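Local coordinates for uncharacterized protein PSPTO_0244 (Pseudomonas syringae pv. tomato, PDB 3MYX) that is of unknown function but has a cupin fold, with one EutQ-like cupin domain, and may be related to (S)-ureidoglycine aminohydrolase, at residues Glu61-Thr66 against Val101-Gln106; Glu188-Asn191 against Arg196-Leu199; Thr39-Glu44 against Phe216-Ala221; Pro26-Asp31 against Ala115-Ser120. All coordinates share one frame; numbering follows the deposited sequence. Where two conformers were deposited one is given.

In the fold
Interactions 1 and 2 lie on opposite sides of the chain's centre, their own centres 26 Å apart, and each packs a side chain between two sheets; the chain appears to hold two cupin-like barrels. Interaction 3 ties residues 39-44 to 216-221 and so brings the early and late parts of the chain together. Interaction 4, on the same side as interaction 1, touches it where Tyr65 OH meets Asp28 OD1 at 2.7 Å, and touches interaction 3 where Thr39 OG1 packs 3.6 Å from Ile27 CG1. Glu188 O meets Val217 N at 2.7 Å between interactions 2 and 3. A 1,2-ethanediol, probably from the crystallisation liquor, lies about 6 Å from the side chain of Val101 in interaction 1.

Interaction 1 of 4, residues Glu61-Thr66 against Val101-Gln106; sequences EAYPYT and VRIDAQ
Apolar packing carries this contact: the ring of Tyr63 leans against Val101 and Ile103, two alternate residues on the same side of strand 101-105. Tyr63 CD1 lies 3.7 Å from Val101 CG1, and one carbon further out Tyr63 CE1 lies 3.8 Å from Ile103 CD1. Both methyls approach the ring obliquely, and the side chain of Ile103 runs across that of Tyr63 at about a right angle. The ring reaches the strand because CG of Tyr63 stands roughly opposite the backbone N (chi1 -155°). Its neighbour Pro64 packs against one face, with CD 3.6 Å above the plane and displaced toward the rim.

In cupin barrels two antiparallel sheets enclose a core, and here Ile95, from the sheet that does not contain strand 101-105, touches both Tyr63 and Ile103. Val76 and Leu78 of the neighbouring strand 75-80 also pack on Ile103.

Polar bonds fix the loop rather than bridge the two segments. The phenol OH of Tyr63 bonds to Glu67 OE1, while the backbone of Tyr63 is hydrogen-bonded to Gly98 and Thr99. At the edge of the same ring, in its plane, sits the carbonyl oxygen Tyr65 O.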
# COMPACT_ATOMS: atom_id res chain seq x y z
N GLU A 61 -6.56 -0.40 -21.92
CA GLU A 61 -5.72 -1.08 -22.90
C GLU A 61 -4.27 -1.24 -22.43
O GLU A 61 -3.67 -2.28 -22.67
CB GLU A 61 -5.78 -0.37 -24.26
CG GLU A 61 -4.86 -0.95 -25.35
CD GLU A 61 -4.94 -2.46 -25.49
OE1 GLU A 61 -6.03 -3.02 -25.25
OE2 GLU A 61 -3.90 -3.07 -25.85
N ALA A 62 -3.72 -0.23 -21.76
CA ALA A 62 -2.35 -0.28 -21.23
C ALA A 62 -2.35 0.50 -19.93
O ALA A 62 -2.35 1.72 -19.94
CB ALA A 62 -1.36 0.30 -22.24
N TYR A 63 -2.32 -0.19 -18.80
CA TYR A 63 -2.48 0.49 -17.53
C TYR A 63 -1.34 1.49 -17.36
O TYR A 63 -0.18 1.16 -17.61
CB TYR A 63 -2.54 -0.51 -16.36
CG TYR A 63 -3.27 0.09 -15.19
CD1 TYR A 63 -4.66 0.19 -15.20
CD2 TYR A 63 -2.59 0.63 -14.11
CE1 TYR A 63 -5.34 0.80 -14.15
CE2 TYR A 63 -3.27 1.26 -13.06
CZ TYR A 63 -4.65 1.33 -13.09
OH TYR A 63 -5.38 1.94 -12.09
N PRO A 64 -1.65 2.74 -16.97
CA PRO A 64 -0.64 3.79 -17.09
C PRO A 64 0.37 3.84 -15.95
O PRO A 64 1.36 4.55 -16.05
CB PRO A 64 -1.48 5.06 -17.09
CG PRO A 64 -2.69 4.70 -16.30
CD PRO A 64 -2.98 3.30 -16.72
N TYR A 65 0.08 3.13 -14.86
CA TYR A 65 0.86 3.17 -13.65
C TYR A 65 1.25 1.75 -13.25
O TYR A 65 0.66 0.78 -13.72
CB TYR A 65 0.02 3.75 -12.51
CG TYR A 65 -0.77 5.01 -12.81
CD1 TYR A 65 -0.25 6.02 -13.62
CD2 TYR A 65 -2.02 5.22 -12.23
CE1 TYR A 65 -0.97 7.19 -13.87
CE2 TYR A 65 -2.72 6.38 -12.47
CZ TYR A 65 -2.19 7.36 -13.27
OH TYR A 65 -2.92 8.50 -13.49
N THR A 66 2.20 1.62 -12.33
CA THR A 66 2.29 0.41 -11.51
C THR A 66 1.41 0.68 -10.30
O THR A 66 1.60 1.66 -9.63
CB THR A 66 3.70 0.11 -11.05
OG1 THR A 66 4.55 0.02 -12.20
CG2 THR A 66 3.75 -1.19 -10.26
N VAL A 101 -5.89 -4.60 -18.93
CA VAL A 101 -6.60 -5.08 -17.75
C VAL A 101 -8.03 -4.59 -17.72
O VAL A 101 -8.32 -3.43 -18.03
CB VAL A 101 -5.84 -4.70 -16.44
CG1 VAL A 101 -5.76 -3.19 -16.28
CG2 VAL A 101 -6.48 -5.36 -15.22
N ARG A 102 -8.92 -5.49 -17.31
CA ARG A 102 -10.29 -5.15 -16.99
C ARG A 102 -10.43 -5.24 -15.48
O ARG A 102 -10.02 -6.24 -14.86
CB ARG A 102 -11.29 -6.07 -17.69
CG ARG A 102 -12.74 -5.77 -17.39
CD ARG A 102 -13.60 -6.60 -18.32
NE ARG A 102 -15.03 -6.47 -18.12
CZ ARG A 102 -15.80 -5.50 -18.62
NH1 ARG A 102 -15.28 -4.50 -19.33
NH2 ARG A 102 -17.09 -5.52 -18.37
N ILE A 103 -10.95 -4.17 -14.89
CA ILE A 103 -11.16 -4.03 -13.46
C ILE A 103 -12.66 -4.06 -13.24
O ILE A 103 -13.35 -3.13 -13.62
CB ILE A 103 -10.54 -2.71 -12.95
CG1 ILE A 103 -9.04 -2.63 -13.33
CG2 ILE A 103 -10.77 -2.53 -11.45
CD1 ILE A 103 -8.34 -1.32 -13.01
N ASP A 104 -13.14 -5.15 -12.66
CA ASP A 104 -14.57 -5.41 -12.55
C ASP A 104 -14.93 -5.42 -11.06
O ASP A 104 -14.71 -6.42 -10.38
CB ASP A 104 -14.93 -6.73 -13.25
CG ASP A 104 -16.40 -7.02 -13.27
OD1 ASP A 104 -17.19 -6.26 -12.68
OD2 ASP A 104 -16.73 -8.06 -13.88
N ALA A 105 -15.50 -4.32 -10.57
CA ALA A 105 -15.85 -4.15 -9.16
C ALA A 105 -17.32 -4.45 -8.93
O ALA A 105 -18.19 -4.01 -9.67
CB ALA A 105 -15.56 -2.72 -8.71
N GLN A 106 -17.60 -5.16 -7.85
CA GLN A 106 -18.96 -5.30 -7.39
C GLN A 106 -19.45 -3.93 -6.91
O GLN A 106 -18.65 -3.09 -6.52
CB GLN A 106 -19.06 -6.35 -6.29
CG GLN A 106 -18.86 -7.76 -6.84
CD GLN A 106 -19.84 -8.09 -7.94
OE1 GLN A 106 -19.46 -8.31 -9.09
NE2 GLN A 106 -21.13 -8.11 -7.60

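Interaction 2 of 4, residues Glu188-Asn191 against Arg196-Leu199; sequences ELMN and RVVL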
# COMPACT_ATOMS: atom_id res chain seq x y z
N GLU A 188 6.02 4.31 1.91
CA GLU A 188 5.52 2.99 2.32
C GLU A 188 4.02 2.94 2.53
O GLU A 188 3.49 3.66 3.38
CB GLU A 188 6.22 2.54 3.61
CG GLU A 188 5.75 1.18 4.09
CD GLU A 188 6.58 0.60 5.22
OE1 GLU A 188 7.44 1.31 5.79
OE2 GLU A 188 6.35 -0.59 5.53
N LEU A 189 3.34 2.05 1.82
CA LEU A 189 1.99 1.64 2.15
C LEU A 189 2.08 0.37 2.96
O LEU A 189 2.85 -0.53 2.62
CB LEU A 189 1.14 1.39 0.89
CG LEU A 189 -0.31 0.96 1.17
CD1 LEU A 189 -1.26 1.45 0.08
CD2 LEU A 189 -0.45 -0.55 1.35
N MSE A 190 1.32 0.31 4.05
CA MSE A 190 1.20 -0.90 4.87
C MSE A 190 -0.26 -1.23 5.10
O MSE A 190 -1.05 -0.33 5.40
CB MSE A 190 1.80 -0.69 6.27
CG MSE A 190 3.17 -0.07 6.32
SE MSE A 190 3.83 0.09 8.15
CE MSE A 190 2.11 0.40 9.01
N ASN A 191 -0.61 -2.50 5.01
CA ASN A 191 -1.91 -2.98 5.42
C ASN A 191 -1.67 -4.12 6.37
O ASN A 191 -0.93 -5.06 6.04
CB ASN A 191 -2.75 -3.41 4.21
CG ASN A 191 -3.99 -4.19 4.61
OD1 ASN A 191 -3.94 -5.40 4.76
ND2 ASN A 191 -5.11 -3.48 4.78
N ARG A 196 -0.79 -5.03 15.49
CA ARG A 196 -1.07 -3.61 15.58
C ARG A 196 0.22 -2.85 15.85
O ARG A 196 1.16 -3.39 16.43
CB ARG A 196 -2.08 -3.35 16.69
CG ARG A 196 -1.72 -3.85 18.03
CD ARG A 196 -2.85 -3.49 19.00
NE ARG A 196 -3.10 -2.05 19.02
N VAL A 197 0.26 -1.58 15.44
CA VAL A 197 1.43 -0.76 15.65
C VAL A 197 0.99 0.65 15.98
O VAL A 197 -0.03 1.13 15.46
CB VAL A 197 2.38 -0.78 14.41
CG1 VAL A 197 1.69 -0.27 13.18
CG2 VAL A 197 3.69 0.00 14.67
N VAL A 198 1.76 1.30 16.86
CA VAL A 198 1.56 2.71 17.16
C VAL A 198 2.63 3.52 16.44
O VAL A 198 3.84 3.29 16.60
CB VAL A 198 1.62 2.98 18.67
CG1 VAL A 198 1.54 4.48 18.94
CG2 VAL A 198 0.51 2.22 19.37
N LEU A 199 2.17 4.44 15.61
CA LEU A 199 3.02 5.39 14.91
C LEU A 199 2.86 6.75 15.59
O LEU A 199 1.77 7.34 15.59
CB LEU A 199 2.67 5.43 13.41
CG LEU A 199 2.74 4.10 12.66
CD1 LEU A 199 2.33 4.26 11.19
CD2 LEU A 199 4.14 3.45 12.76
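An extended chi2 between two narrower torsions places the methyl of Met190, present as selenomethionine, against Val197 and Leu199. Its CG lies beside the backbone N (chi1 -48°) and the next bond is fully extended, so the chain runs straight out from strand 188-192; the last torsion, chi3 -33°, then turns the terminal methyl aside. Leu199 answers from the other strand with an extended chi2 of 178°, which carries CD1 forward to meet that methyl.

The meeting is made by methyl groups alone. Met190 CE sits 4.2 Å from Val197 CG1 and 4.4 Å from Leu199 CD1, lodged between two side chains that leave strand 197-201 on the same side. These are loose van der Waals distances, and since Met190 was deposited in two conformers they describe one of its positions. The backbones stay far apart, with 10.8 Å between the CA atoms of Met190 and Val197, and no hydrogen bond links the segments.

Trp225 of strand 222-227 touches all three residues, and Val209 packs on both Val197 and Leu199. Val215, from the neighbouring strand 214-217, also packs on Met190. Strands 188-192 and 197-201 belong to different sheets although only a short connection separates them, and hydrophobic side chains meeting across the interior in this way are characteristic of the cupin beta-barrel.

Interaction 3 of 4, residues Thr39-Glu44 against Phe216-Ala221; sequences TAFVDE and FVAQGA
Asp43 OD2 accepts from a water that also donates to Gln219 OE1, with 3.1 Å from the water oxygen to each acceptor, and has a weak hydrogen bond with His187 NE2. Asp43 and Gln219 were both deposited in two conformers, so the water bridge describes one of their arrangements. The other carboxylate oxygen, Asp43 OD1, bonds to the backbone N of Ile47.

Two features shape the segments: a classic beta bulge, in which Ala40 and Phe41 both face Ala49, and a type II beta turn from Ala218 to Ala221, with Gly220 at its third position and Ala221 N bonded to Ala218 O. The contact packs the bulged strand 41-42 of one sheet against the end of strand 214-217 of another, about 170 residues later, within the EutQ-like cupin domain.

The direct contact is apolar, centred on the Phe41 ring. The Phe41 and Phe216 rings meet obliquely, with centroids 5.0 Å apart and planes at 39°. Phe216 CE2 stands over one face of the Phe41 ring, displaced toward the rim, and comes within 3.4 Å of Phe41 CD1. Leu8 of strand 7-11 also touches Phe41. At the CE2 and CZ side of the Phe41 ring the methyl of Ala218 approaches obliquely, its CB 3.5 Å from Phe41 CE2.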
# COMPACT_ATOMS: atom_id res chain seq x y z
N THR A 39 -7.42 10.66 -3.75
CA THR A 39 -5.98 10.66 -3.52
C THR A 39 -5.63 11.39 -2.23
O THR A 39 -6.02 12.54 -2.05
CB THR A 39 -5.27 11.29 -4.72
OG1 THR A 39 -5.58 10.50 -5.88
CG2 THR A 39 -3.78 11.34 -4.52
N ALA A 40 -4.92 10.71 -1.34
CA ALA A 40 -4.48 11.29 -0.08
C ALA A 40 -3.10 11.93 -0.18
O ALA A 40 -2.77 12.80 0.63
CB ALA A 40 -4.47 10.23 0.99
N PHE A 41 -2.30 11.48 -1.14
CA PHE A 41 -0.93 11.92 -1.27
C PHE A 41 -0.48 11.71 -2.70
O PHE A 41 -0.71 10.66 -3.29
CB PHE A 41 -0.04 11.07 -0.35
CG PHE A 41 1.43 11.38 -0.48
CD1 PHE A 41 2.23 10.69 -1.39
CD2 PHE A 41 2.00 12.37 0.28
CE1 PHE A 41 3.57 10.98 -1.51
CE2 PHE A 41 3.34 12.67 0.15
CZ PHE A 41 4.12 11.96 -0.73
N VAL A 42 0.21 12.71 -3.24
CA VAL A 42 1.00 12.51 -4.44
C VAL A 42 2.22 13.40 -4.34
O VAL A 42 2.12 14.58 -3.98
CB VAL A 42 0.18 12.76 -5.75
CG1 VAL A 42 -0.48 14.13 -5.75
CG2 VAL A 42 1.07 12.58 -7.00
N ASP A 43 3.37 12.82 -4.60
CA ASP A 43 4.57 13.65 -4.55
C ASP A 43 5.01 14.03 -5.93
O ASP A 43 4.46 13.60 -6.96
CB ASP A 43 5.74 13.06 -3.75
CG ASP A 43 6.43 11.92 -4.45
OD1 ASP A 43 5.99 11.49 -5.53
OD2 ASP A 43 7.48 11.49 -3.91
N GLU A 44 5.97 14.94 -5.95
CA GLU A 44 6.36 15.56 -7.20
C GLU A 44 6.85 14.52 -8.20
O GLU A 44 6.60 14.68 -9.38
CB GLU A 44 7.40 16.67 -6.98
CG GLU A 44 6.80 17.99 -6.50
N PHE A 216 -0.41 4.97 4.95
CA PHE A 216 0.64 5.39 4.03
C PHE A 216 1.59 6.32 4.76
O PHE A 216 1.16 7.29 5.40
CB PHE A 216 0.08 6.08 2.78
CG PHE A 216 1.15 6.52 1.81
CD1 PHE A 216 1.77 5.61 0.98
CD2 PHE A 216 1.57 7.84 1.78
CE1 PHE A 216 2.78 6.01 0.13
CE2 PHE A 216 2.55 8.25 0.91
CZ PHE A 216 3.16 7.35 0.11
N VAL A 217 2.88 6.00 4.69
CA VAL A 217 3.92 6.83 5.27
C VAL A 217 4.75 7.43 4.14
O VAL A 217 5.45 6.72 3.43
CB VAL A 217 4.83 6.04 6.23
CG1 VAL A 217 5.83 6.99 6.89
CG2 VAL A 217 4.01 5.31 7.29
N ALA A 218 4.63 8.73 3.93
CA ALA A 218 5.38 9.39 2.87
C ALA A 218 6.86 9.43 3.19
O ALA A 218 7.27 9.55 4.35
CB ALA A 218 4.85 10.83 2.67
N GLN A 219 7.68 9.34 2.16
CA GLN A 219 9.11 9.55 2.31
C GLN A 219 9.35 10.89 3.00
O GLN A 219 8.79 11.92 2.59
CB GLN A 219 9.79 9.52 0.94
CG GLN A 219 11.31 9.62 0.99
CD GLN A 219 11.94 9.51 -0.39
OE1 GLN A 219 11.46 10.10 -1.36
NE2 GLN A 219 13.03 8.75 -0.48
N GLY A 220 10.18 10.87 4.04
CA GLY A 220 10.49 12.07 4.81
C GLY A 220 9.58 12.30 6.00
O GLY A 220 9.87 13.15 6.83
N ALA A 221 8.47 11.57 6.10
CA ALA A 221 7.54 11.77 7.21
C ALA A 221 8.19 11.32 8.51
O ALA A 221 8.61 10.17 8.62
CB ALA A 221 6.25 11.02 6.99
O HOH W 1 9.46 12.50 -1.74

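Interaction 4 of 4, residues Pro26-Asp31 against Ala115-Ser120; sequences PIDAHD and ASTQAS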
# COMPACT_ATOMS: atom_id res chain seq x y z
N PRO A 26 -9.11 12.38 -11.33
CA PRO A 26 -7.97 11.66 -11.87
C PRO A 26 -6.66 12.21 -11.32
O PRO A 26 -6.52 13.41 -11.13
CB PRO A 26 -8.07 11.93 -13.38
CG PRO A 26 -8.80 13.26 -13.49
CD PRO A 26 -9.79 13.21 -12.34
N ILE A 27 -5.69 11.34 -11.11
CA ILE A 27 -4.39 11.77 -10.61
C ILE A 27 -3.71 12.66 -11.66
O ILE A 27 -3.06 13.67 -11.35
CB ILE A 27 -3.48 10.57 -10.22
CG1 ILE A 27 -4.10 9.76 -9.06
CG2 ILE A 27 -2.05 11.07 -9.88
CD1 ILE A 27 -3.48 8.36 -8.90
N ASP A 28 -3.84 12.23 -12.92
CA ASP A 28 -3.29 12.96 -14.06
C ASP A 28 -4.12 12.60 -15.29
O ASP A 28 -5.12 11.88 -15.17
CB ASP A 28 -1.78 12.71 -14.22
CG ASP A 28 -1.43 11.26 -14.52
OD1 ASP A 28 -2.27 10.54 -15.11
OD2 ASP A 28 -0.29 10.86 -14.17
N ALA A 29 -3.73 13.09 -16.45
CA ALA A 29 -4.55 12.92 -17.64
C ALA A 29 -4.56 11.49 -18.17
O ALA A 29 -5.29 11.21 -19.10
CB ALA A 29 -4.09 13.89 -18.74
N HIS A 30 -3.75 10.60 -17.58
CA HIS A 30 -3.76 9.19 -17.94
C HIS A 30 -4.60 8.30 -17.02
O HIS A 30 -4.80 7.13 -17.33
CB HIS A 30 -2.33 8.63 -17.94
CG HIS A 30 -1.44 9.29 -18.93
ND1 HIS A 30 -1.30 8.83 -20.22
CD2 HIS A 30 -0.64 10.37 -18.83
CE1 HIS A 30 -0.46 9.61 -20.87
NE2 HIS A 30 -0.03 10.54 -20.05
N ASP A 31 -5.09 8.83 -15.91
CA ASP A 31 -5.76 7.99 -14.90
C ASP A 31 -7.06 7.45 -15.49
O ASP A 31 -7.90 8.22 -15.96
CB ASP A 31 -6.08 8.83 -13.66
CG ASP A 31 -6.38 8.01 -12.43
OD1 ASP A 31 -6.67 6.79 -12.55
OD2 ASP A 31 -6.35 8.61 -11.33
N ALA A 115 0.29 3.85 -6.11
CA ALA A 115 0.66 3.82 -7.51
C ALA A 115 1.95 4.57 -7.74
O ALA A 115 2.16 5.64 -7.17
CB ALA A 115 -0.45 4.46 -8.36
N SER A 116 2.79 4.02 -8.61
CA SER A 116 3.88 4.77 -9.21
C SER A 116 3.35 5.30 -10.54
O SER A 116 3.14 4.54 -11.48
CB SER A 116 5.09 3.89 -9.46
OG SER A 116 6.10 4.60 -10.15
N THR A 117 3.13 6.61 -10.60
CA THR A 117 2.59 7.22 -11.80
C THR A 117 3.68 7.66 -12.78
O THR A 117 3.37 7.95 -13.93
CB THR A 117 1.59 8.37 -11.51
OG1 THR A 117 2.27 9.51 -10.99
CG2 THR A 117 0.46 7.93 -10.56
N GLN A 118 4.94 7.68 -12.33
CA GLN A 118 6.09 7.96 -13.19
C GLN A 118 6.83 6.66 -13.49
O GLN A 118 7.08 5.88 -12.58
CB GLN A 118 7.05 8.93 -12.48
CG GLN A 118 8.31 9.26 -13.30
CD GLN A 118 8.00 9.91 -14.62
OE1 GLN A 118 7.31 10.94 -14.66
NE2 GLN A 118 8.50 9.33 -15.72
N ALA A 119 7.17 6.43 -14.74
CA ALA A 119 7.99 5.29 -15.11
C ALA A 119 9.46 5.62 -14.93
O ALA A 119 9.91 6.71 -15.33
CB ALA A 119 7.74 4.89 -16.56
N SER A 120 10.22 4.70 -14.35
CA SER A 120 11.68 4.85 -14.23
C SER A 120 12.48 3.68 -14.79
O SER A 120 13.68 3.51 -14.51
CB SER A 120 12.04 5.10 -12.77
OG SER A 120 11.86 3.93 -12.01
O HOH W 2 0.96 11.84 -11.89
O HOH W 3 1.74 9.72 -15.30
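Thr117 is the residue most covered here, and it meets both Ile27 and Asp28. Thr117 CG2 lies 4.1 Å from Ile27 CG2, a loose methyl-to-methyl touch between side chains that approach at a slant. The chi1 of 71° places Thr117 OG1 between its own backbone N and carbonyl carbon, the crowded position, and swings CG2 to the side facing Ile27. Asp28 OD2 comes within 4.1 Å of Thr117 CB, the two side chains passing in opposite directions.

Waters bridge the polar groups. One donates to Asp28 OD2 and to Thr117 OG1, at 2.8 Å from each; a second donates to the same Asp28 OD2 at 2.6 Å and to the carbonyl Thr117 O at 2.8 Å. Thr117 has protein partners too, since its OG1 bonds to Gly46 O and its O to Arg97 NH2.

The loop at 26-31 is built on an Asx turn, in which His30 N donates to Asp28 OD1 at 2.9 Å, reaching it on the anti side and 35° out of the carboxylate plane, inside a type I beta turn from Asp28 to Asp31. It faces the segment leaving strand 109-116 of a cupin sheet. OD1 is also hydrogen-bonded to Tyr65 OH, the strongest polar partner of the Asp28 side chain.

The backbone of Ile27 is fixed within its own loop: its N gives a nearly straight bond (169°) to Asp31 OD2 at 2.8 Å, which accepts with its anti lone pair, and the same oxygen makes a salt bridge with Arg37.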